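Local coordinates for protein xylan esterase 1 (PDB 3FCY) that probably removes acetyl groups from xylan and cephalosporin C, as a calcium-binding carbohydrate esterase of the alpha/beta-hydrolase type, at residues A[222-234]-A[327-341]. Sequence-based numbering, arbitrary orientation.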
# COMPACT_ATOMS: atom_id res chain seq x y z
N PRO A 222 8.93 41.93 -14.08
CA PRO A 222 9.79 42.47 -13.02
C PRO A 222 9.15 43.54 -12.14
O PRO A 222 9.66 43.83 -11.05
CB PRO A 222 11.00 43.02 -13.80
CG PRO A 222 11.04 42.17 -15.03
CD PRO A 222 9.58 42.08 -15.40
N ARG A 223 8.05 44.12 -12.59
CA ARG A 223 7.37 45.14 -11.80
C ARG A 223 6.71 44.54 -10.56
O ARG A 223 6.44 45.26 -9.59
CB ARG A 223 6.32 45.88 -12.65
CG ARG A 223 6.92 46.86 -13.66
CD ARG A 223 5.82 47.65 -14.39
NE ARG A 223 5.01 46.79 -15.25
CZ ARG A 223 3.84 47.14 -15.78
NH1 ARG A 223 3.32 48.34 -15.53
NH2 ARG A 223 3.18 46.29 -16.55
N VAL A 224 6.45 43.24 -10.58
CA VAL A 224 5.85 42.57 -9.43
C VAL A 224 6.73 42.84 -8.21
O VAL A 224 7.93 42.57 -8.23
CB VAL A 224 5.72 41.05 -9.67
CG1 VAL A 224 5.36 40.35 -8.37
CG2 VAL A 224 4.65 40.80 -10.72
N ARG A 225 6.11 43.35 -7.15
CA ARG A 225 6.81 43.74 -5.93
C ARG A 225 7.05 42.67 -4.85
O ARG A 225 8.09 42.69 -4.18
CB ARG A 225 6.08 44.93 -5.31
CG ARG A 225 6.87 45.69 -4.26
CD ARG A 225 8.09 46.37 -4.87
NE ARG A 225 8.83 47.12 -3.86
CZ ARG A 225 9.50 46.57 -2.86
NH1 ARG A 225 9.53 45.25 -2.72
NH2 ARG A 225 10.13 47.34 -1.98
N LYS A 226 6.10 41.76 -4.66
CA LYS A 226 6.21 40.70 -3.66
C LYS A 226 5.95 39.32 -4.26
O LYS A 226 5.09 39.17 -5.14
CB LYS A 226 5.23 40.93 -2.50
CG LYS A 226 5.56 42.10 -1.58
CD LYS A 226 6.88 41.94 -0.86
CE LYS A 226 7.10 43.10 0.10
NZ LYS A 226 8.43 43.10 0.75
N VAL A 227 6.66 38.31 -3.76
CA VAL A 227 6.50 36.95 -4.27
C VAL A 227 6.49 35.90 -3.17
O VAL A 227 7.45 35.78 -2.40
CB VAL A 227 7.64 36.58 -5.24
CG1 VAL A 227 7.33 35.25 -5.93
CG2 VAL A 227 7.85 37.69 -6.27
N VAL A 228 5.41 35.13 -3.09
CA VAL A 228 5.33 34.05 -2.11
C VAL A 228 5.26 32.76 -2.91
O VAL A 228 4.30 32.53 -3.65
CB VAL A 228 4.09 34.17 -1.19
CG1 VAL A 228 4.00 32.94 -0.29
CG2 VAL A 228 4.20 35.43 -0.32
N SER A 229 6.30 31.94 -2.78
CA SER A 229 6.38 30.68 -3.50
C SER A 229 6.51 29.52 -2.52
O SER A 229 7.56 29.33 -1.89
CB SER A 229 7.58 30.71 -4.45
OG SER A 229 7.64 29.54 -5.24
N GLU A 230 5.44 28.75 -2.39
CA GLU A 230 5.40 27.62 -1.48
C GLU A 230 5.73 26.31 -2.19
O GLU A 230 5.06 25.92 -3.14
CB GLU A 230 4.01 27.54 -0.84
CG GLU A 230 3.68 28.78 -0.03
CD GLU A 230 2.28 28.77 0.54
OE1 GLU A 230 1.91 27.79 1.22
OE2 GLU A 230 1.56 29.76 0.33
N TYR A 231 6.77 25.63 -1.70
CA TYR A 231 7.23 24.37 -2.28
C TYR A 231 6.97 24.33 -3.78
O TYR A 231 6.18 23.52 -4.27
CB TYR A 231 6.58 23.17 -1.57
CG TYR A 231 5.10 23.30 -1.23
CD1 TYR A 231 4.13 22.65 -1.98
CD2 TYR A 231 4.69 24.02 -0.10
CE1 TYR A 231 2.77 22.70 -1.62
CE2 TYR A 231 3.34 24.08 0.26
CZ TYR A 231 2.39 23.42 -0.50
OH TYR A 231 1.07 23.47 -0.12
N PRO A 232 7.65 25.22 -4.53
CA PRO A 232 7.51 25.33 -5.98
C PRO A 232 7.75 24.07 -6.81
O PRO A 232 8.65 23.28 -6.54
CB PRO A 232 8.48 26.45 -6.34
CG PRO A 232 9.54 26.33 -5.28
CD PRO A 232 8.72 26.10 -4.04
N PHE A 233 6.90 23.92 -7.81
CA PHE A 233 6.92 22.81 -8.77
C PHE A 233 7.50 23.45 -10.04
O PHE A 233 7.57 24.68 -10.12
CB PHE A 233 5.47 22.36 -8.99
CG PHE A 233 5.30 21.24 -9.98
CD1 PHE A 233 5.93 20.01 -9.80
CD2 PHE A 233 4.42 21.38 -11.06
CE1 PHE A 233 5.68 18.94 -10.67
CE2 PHE A 233 4.16 20.32 -11.92
CZ PHE A 233 4.79 19.10 -11.73
N LEU A 234 7.93 22.64 -11.00
CA LEU A 234 8.49 23.13 -12.27
C LEU A 234 9.90 23.69 -12.14
O LEU A 234 10.27 24.65 -12.82
CB LEU A 234 7.58 24.22 -12.86
CG LEU A 234 6.11 23.87 -13.10
CD1 LEU A 234 5.39 25.11 -13.60
CD2 LEU A 234 5.99 22.72 -14.10
N HIS A 327 4.73 17.74 0.89
CA HIS A 327 4.08 18.59 -0.11
C HIS A 327 2.71 18.97 0.45
O HIS A 327 1.70 18.40 0.06
CB HIS A 327 3.91 17.81 -1.41
CG HIS A 327 3.78 18.67 -2.62
ND1 HIS A 327 4.82 19.43 -3.11
CD2 HIS A 327 2.73 18.89 -3.45
CE1 HIS A 327 4.42 20.08 -4.19
NE2 HIS A 327 3.16 19.77 -4.42
N GLU A 328 2.69 19.95 1.34
CA GLU A 328 1.45 20.33 1.99
C GLU A 328 1.58 21.70 2.66
O GLU A 328 2.69 22.19 2.87
CB GLU A 328 1.17 19.31 3.08
CG GLU A 328 2.27 19.33 4.15
CD GLU A 328 2.15 18.24 5.20
OE1 GLU A 328 1.07 18.10 5.80
OE2 GLU A 328 3.16 17.54 5.43
N PRO A 329 0.45 22.31 3.02
CA PRO A 329 0.48 23.62 3.68
C PRO A 329 1.24 23.46 5.01
O PRO A 329 1.03 22.49 5.73
CB PRO A 329 -0.99 23.93 3.91
CG PRO A 329 -1.66 23.24 2.76
CD PRO A 329 -0.94 21.92 2.71
N MET A 330 2.11 24.41 5.32
CA MET A 330 2.88 24.33 6.56
C MET A 330 2.33 25.28 7.62
O MET A 330 2.23 26.49 7.40
CB MET A 330 4.35 24.63 6.26
CG MET A 330 5.03 23.49 5.49
SD MET A 330 6.13 24.03 4.17
CE MET A 330 5.89 22.71 2.95
N ARG A 331 1.96 24.71 8.77
CA ARG A 331 1.38 25.50 9.85
C ARG A 331 2.15 26.76 10.18
O ARG A 331 3.36 26.74 10.41
CB ARG A 331 1.21 24.64 11.11
CG ARG A 331 0.10 23.59 11.02
CD ARG A 331 -0.06 22.83 12.33
NE ARG A 331 -0.93 21.66 12.21
CZ ARG A 331 -2.25 21.71 12.08
NH1 ARG A 331 -2.88 22.87 12.05
NH2 ARG A 331 -2.95 20.58 11.99
N GLY A 332 1.42 27.88 10.19
CA GLY A 332 2.02 29.16 10.49
C GLY A 332 2.51 29.93 9.28
O GLY A 332 2.51 31.17 9.31
N PHE A 333 2.90 29.24 8.21
CA PHE A 333 3.40 29.95 7.04
C PHE A 333 2.37 30.88 6.41
O PHE A 333 2.72 31.96 5.93
CB PHE A 333 3.89 28.99 5.96
CG PHE A 333 4.59 29.69 4.83
CD1 PHE A 333 5.90 30.14 4.99
CD2 PHE A 333 3.92 29.97 3.64
CE1 PHE A 333 6.53 30.86 3.98
CE2 PHE A 333 4.54 30.70 2.63
CZ PHE A 333 5.85 31.15 2.80
N GLY A 334 1.11 30.46 6.39
CA GLY A 334 0.07 31.29 5.83
C GLY A 334 0.09 32.67 6.47
O GLY A 334 -0.10 33.69 5.80
N ASP A 335 0.33 32.70 7.78
CA ASP A 335 0.39 33.96 8.51
C ASP A 335 1.64 34.75 8.16
O ASP A 335 1.59 35.97 8.05
CB ASP A 335 0.31 33.70 10.02
CG ASP A 335 -1.10 33.33 10.47
OD1 ASP A 335 -1.28 32.98 11.66
OD2 ASP A 335 -2.02 33.39 9.64
N LEU A 336 2.77 34.06 7.98
CA LEU A 336 4.00 34.74 7.61
C LEU A 336 3.82 35.34 6.21
O LEU A 336 4.27 36.46 5.93
CB LEU A 336 5.19 33.77 7.61
CG LEU A 336 5.64 33.20 8.96
CD1 LEU A 336 6.76 32.19 8.75
CD2 LEU A 336 6.10 34.34 9.87
N ALA A 337 3.15 34.59 5.34
CA ALA A 337 2.90 35.04 3.97
C ALA A 337 2.04 36.30 3.95
O ALA A 337 2.33 37.24 3.22
CB ALA A 337 2.23 33.93 3.16
N MET A 338 0.96 36.33 4.74
CA MET A 338 0.11 37.51 4.75
C MET A 338 0.83 38.74 5.30
O MET A 338 0.72 39.83 4.75
CB MET A 338 -1.17 37.29 5.56
CG MET A 338 -1.99 38.58 5.67
SD MET A 338 -3.64 38.38 6.31
CE MET A 338 -4.54 37.95 4.80
N GLN A 339 1.56 38.57 6.40
CA GLN A 339 2.29 39.69 6.98
C GLN A 339 3.29 40.18 5.94
O GLN A 339 3.53 41.38 5.82
CB GLN A 339 3.03 39.25 8.25
CG GLN A 339 2.12 38.98 9.45
CD GLN A 339 1.35 40.22 9.89
OE1 GLN A 339 1.87 41.33 9.87
NE2 GLN A 339 0.09 40.03 10.29
N PHE A 340 3.85 39.25 5.17
CA PHE A 340 4.82 39.59 4.12
C PHE A 340 4.12 40.40 3.03
O PHE A 340 4.66 41.40 2.54
CB PHE A 340 5.38 38.30 3.51
CG PHE A 340 6.44 38.52 2.46
CD1 PHE A 340 7.69 39.03 2.80
CD2 PHE A 340 6.20 38.16 1.13
CE1 PHE A 340 8.70 39.18 1.83
CE2 PHE A 340 7.20 38.30 0.16
CZ PHE A 340 8.45 38.81 0.52
N MET A 341 2.91 39.98 2.66
CA MET A 341 2.15 40.68 1.63
C MET A 341 1.67 42.04 2.11
O MET A 341 1.63 43.00 1.33
CB MET A 341 0.95 39.84 1.17
CG MET A 341 1.32 38.72 0.20
SD MET A 341 2.07 39.34 -1.34
CE MET A 341 2.49 37.82 -2.18
O HOH W 1 2.88 26.36 3.42
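The ring of Tyr-231 turns its edge to one face of the His-327 imidazole, a T-shaped pair with planes at 70° and centroids 4.8 Å apart; CD1 does the touching, 3.4 Å from CE1 of His-327. One face of the tyrosine lies over the backbone N of Glu-328, a water oxygen sits in plane at its edge, and the methyl CE of Met-330 comes obliquely to CD2 at 3.5 Å. Tyr-231 CG sits between its backbone N and carbonyl carbon (chi1 41°), which lays the ring along the 327-330 backbone. Phe-340 takes the bent chain of Lys-226 over one face, CD in CH-pi contact and NZ in an off-centre cation-pi contact, 4.6 Å from the ring centroid; that ammonium also bridges Asp-289 and the calcium ligand Glu-343. Phe-333 has Val-228 CG1 and Glu-230 OE2 at its edge; Glu-230 CG lies oblique to it, 3.4 Å from CE2, the carboxylate tilted 54° to the ring. This is the alpha/beta-hydrolase core: strand 226-230, inside the central sheet, runs antiparallel to helix 333-341 with the axes 9.2 Å apart, and the loop before the helix carries His-327, the predicted charge-relay histidine, hydrogen-bonded through ND1 to Asp-298, the predicted charge-relay aspartate, and through NE2 to Ser-208, the predicted nucleophile. Were Tyr-231 replaced by an alanine, the imidazole face would probably lose its aromatic edge and the Met-330 methyl its partner, and the loop would be likely to gain freedom to shift. Val-228 splits its branches: CG1 also meets the methyl of Ala-337, while CG2 presses tightly on CE of Met-341 (3.5 Å). The water donates to Glu-230 OE1 and accepts from Met-330 N, each at 2.8 Å, tying strand end to loop.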